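Local coordinates for putative ABC transporter amino acid-binding protein (Sinorhizobium meliloti, PDB 2Q88) that binds the compatible solute ectoine as the substrate-binding protein of an ABC transporter, probably delivering it for uptake in osmoprotection, at residues Arg148-Pro153 with Leu159-Asp164. Sequence-based numbering, arbitrary orientation.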
loop_
_atom_site.group_PDB
_atom_site.type_symbol
_atom_site.label_atom_id
_atom_site.label_comp_id
_atom_site.label_asym_id
_atom_site.label_seq_id
_atom_site.Cartn_x
_atom_site.Cartn_y
_atom_site.Cartn_z
ATOM N N ARG A 148 13.813 13.730 11.849
ATOM C CA ARG A 148 12.459 13.871 12.405
ATOM C C ARG A 148 11.424 13.035 11.655
ATOM O O ARG A 148 10.236 13.071 11.982
ATOM C CB ARG A 148 12.022 15.341 12.426
ATOM C CG ARG A 148 12.881 16.220 13.298
ATOM C CD ARG A 148 12.164 17.445 13.804
ATOM N NE ARG A 148 12.235 18.599 12.908
ATOM C CZ ARG A 148 11.209 19.118 12.231
ATOM N NH1 ARG A 148 9.994 18.570 12.288
ATOM N NH2 ARG A 148 11.403 20.193 11.473
ATOM N N VAL A 149 11.874 12.289 10.646
ATOM C CA VAL A 149 11.036 11.297 9.985
ATOM C C VAL A 149 11.499 9.925 10.467
ATOM O O VAL A 149 12.575 9.468 10.112
ATOM C CB VAL A 149 11.070 11.396 8.439
ATOM C CG1 VAL A 149 10.102 10.370 7.818
ATOM C CG2 VAL A 149 10.684 12.781 7.990
ATOM N N ILE A 150 10.675 9.304 11.307
ATOM C CA ILE A 150 11.068 8.144 12.080
ATOM C C ILE A 150 10.475 6.890 11.452
ATOM O O ILE A 150 9.265 6.783 11.296
ATOM C CB ILE A 150 10.562 8.293 13.547
ATOM C CG1 ILE A 150 11.002 9.632 14.181
ATOM C CG2 ILE A 150 10.907 7.058 14.395
ATOM C CD1 ILE A 150 12.508 9.939 14.138
ATOM N N VAL A 151 11.323 5.946 11.071
ATOM C CA VAL A 151 10.819 4.720 10.450
ATOM C C VAL A 151 10.030 3.919 11.487
ATOM O O VAL A 151 10.487 3.754 12.620
ATOM C CB VAL A 151 11.962 3.884 9.859
ATOM C CG1 VAL A 151 11.444 2.565 9.295
ATOM C CG2 VAL A 151 12.717 4.695 8.770
ATOM N N VAL A 152 8.849 3.436 11.097
ATOM C CA VAL A 152 7.997 2.594 11.955
ATOM C C VAL A 152 7.700 1.292 11.194
ATOM O O VAL A 152 7.135 1.352 10.102
ATOM C CB VAL A 152 6.669 3.336 12.319
ATOM C CG1 VAL A 152 5.677 2.403 13.024
ATOM C CG2 VAL A 152 6.955 4.532 13.198
ATOM N N PRO A 153 8.070 0.130 11.753
ATOM C CA PRO A 153 7.887 -1.158 11.066
ATOM C C PRO A 153 6.430 -1.542 10.768
ATOM O O PRO A 153 6.145 -2.093 9.697
ATOM C CB PRO A 153 8.519 -2.171 12.035
ATOM C CG PRO A 153 8.516 -1.506 13.345
ATOM C CD PRO A 153 8.670 -0.044 13.084
ATOM N N LEU A 159 1.405 3.107 16.741
ATOM C CA LEU A 159 0.489 3.532 17.791
ATOM C C LEU A 159 1.158 3.546 19.160
ATOM O O LEU A 159 0.972 4.482 19.935
ATOM C CB LEU A 159 -0.750 2.639 17.814
ATOM C CG LEU A 159 -2.045 3.342 18.216
ATOM C CD1 LEU A 159 -2.522 4.267 17.108
ATOM C CD2 LEU A 159 -3.075 2.285 18.487
ATOM N N LYS A 160 1.958 2.521 19.446
ATOM C CA LYS A 160 2.706 2.463 20.703
ATOM C C LYS A 160 3.711 3.614 20.832
ATOM O O LYS A 160 3.850 4.210 21.900
ATOM C CB LYS A 160 3.371 1.079 20.863
ATOM C CG LYS A 160 3.963 0.786 22.244
ATOM C CD LYS A 160 2.922 0.833 23.359
ATOM C CE LYS A 160 3.572 0.553 24.710
ATOM N NZ LYS A 160 2.888 1.300 25.800
ATOM N N MET A 161 4.385 3.956 19.733
ATOM C CA MET A 161 5.312 5.096 19.724
ATOM C C MET A 161 4.621 6.433 19.950
ATOM O O MET A 161 5.162 7.310 20.614
ATOM C CB MET A 161 6.059 5.162 18.402
ATOM C CG MET A 161 7.418 4.556 18.447
ATOM S SD MET A 161 8.181 4.733 16.834
ATOM C CE MET A 161 8.338 3.006 16.369
ATOM N N LEU A 162 3.436 6.577 19.365
ATOM C CA LEU A 162 2.592 7.757 19.524
ATOM C C LEU A 162 2.129 7.869 20.976
ATOM O O LEU A 162 2.265 8.917 21.595
ATOM C CB LEU A 162 1.373 7.620 18.609
ATOM C CG LEU A 162 0.732 8.786 17.862
ATOM C CD1 LEU A 162 -0.762 8.552 17.828
ATOM C CD2 LEU A 162 1.063 10.159 18.461
ATOM N N GLN A 163 1.582 6.780 21.502
ATOM C CA GLN A 163 1.169 6.690 22.905
ATOM C C GLN A 163 2.313 6.990 23.889
ATOM O O GLN A 163 2.112 7.695 24.876
ATOM C CB GLN A 163 0.582 5.302 23.198
ATOM C CG GLN A 163 -0.751 5.004 22.497
ATOM C CD GLN A 163 -1.141 3.523 22.526
ATOM O OE1 GLN A 163 -0.338 2.661 22.888
ATOM N NE2 GLN A 163 -2.381 3.232 22.141
ATOM N N ASP A 164 3.497 6.447 23.614
ATOM C CA ASP A 164 4.683 6.636 24.457
ATOM C C ASP A 164 5.311 8.015 24.370
ATOM O O ASP A 164 6.107 8.380 25.234
ATOM C CB ASP A 164 5.761 5.606 24.109
ATOM C CG ASP A 164 5.465 4.245 24.684
ATOM O OD1 ASP A 164 4.417 4.093 25.350
ATOM O OD2 ASP A 164 6.221 3.260 24.518
#
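Met161, on the helix that follows strand 149-151, lays its thioether against Val152, Ile150 and Pro153 in a small, purely apolar contact near the surface of one lobe of this family 3 solute-binding protein. No hydrogen bond or salt bridge crosses between 148-153 and 159-164, and the two segments bury just 129 Å² between them, both sides summed. The central pair meets tip to tip: CG2 of Val152 lies 3.8 Å from Met161 CE and equally near Met161 SD, so one methyl branch touches the whole end of the thioether. In Val152, CG1 is anti to the backbone N (chi1 171°), while CG2 stands beside that N, anti to the carbonyl carbon, and is the nearer of the two methyls to Met161. Met161 runs extended through CG to SD (chi2 -179°), and the bend at the last torsion (chi3 -116°) lays its methyl beside Val152, on the Pro153 side. On the strand, CG2 of Ile150 approaches the sulfur, 4.3 Å from Met161 SD, while its CD1 branch leads away from the helix. At the far end Pro153 adds its CD, 4.5 Å from Met161 CE, a looser touch. Val152 is buried and Pro153 exposed, and Met161 is itself partly exposed, which fits a contact near the surface. Met161 and Ile150 both also touch Ile167, in the loop leading to strand 169-173. The contact thus belongs to a beta-alpha-beta unit: strand 149-151 pairs in parallel with 127-129, which in turn pairs in parallel with 169-173, while Val149 on the strand packs against helix 134-141.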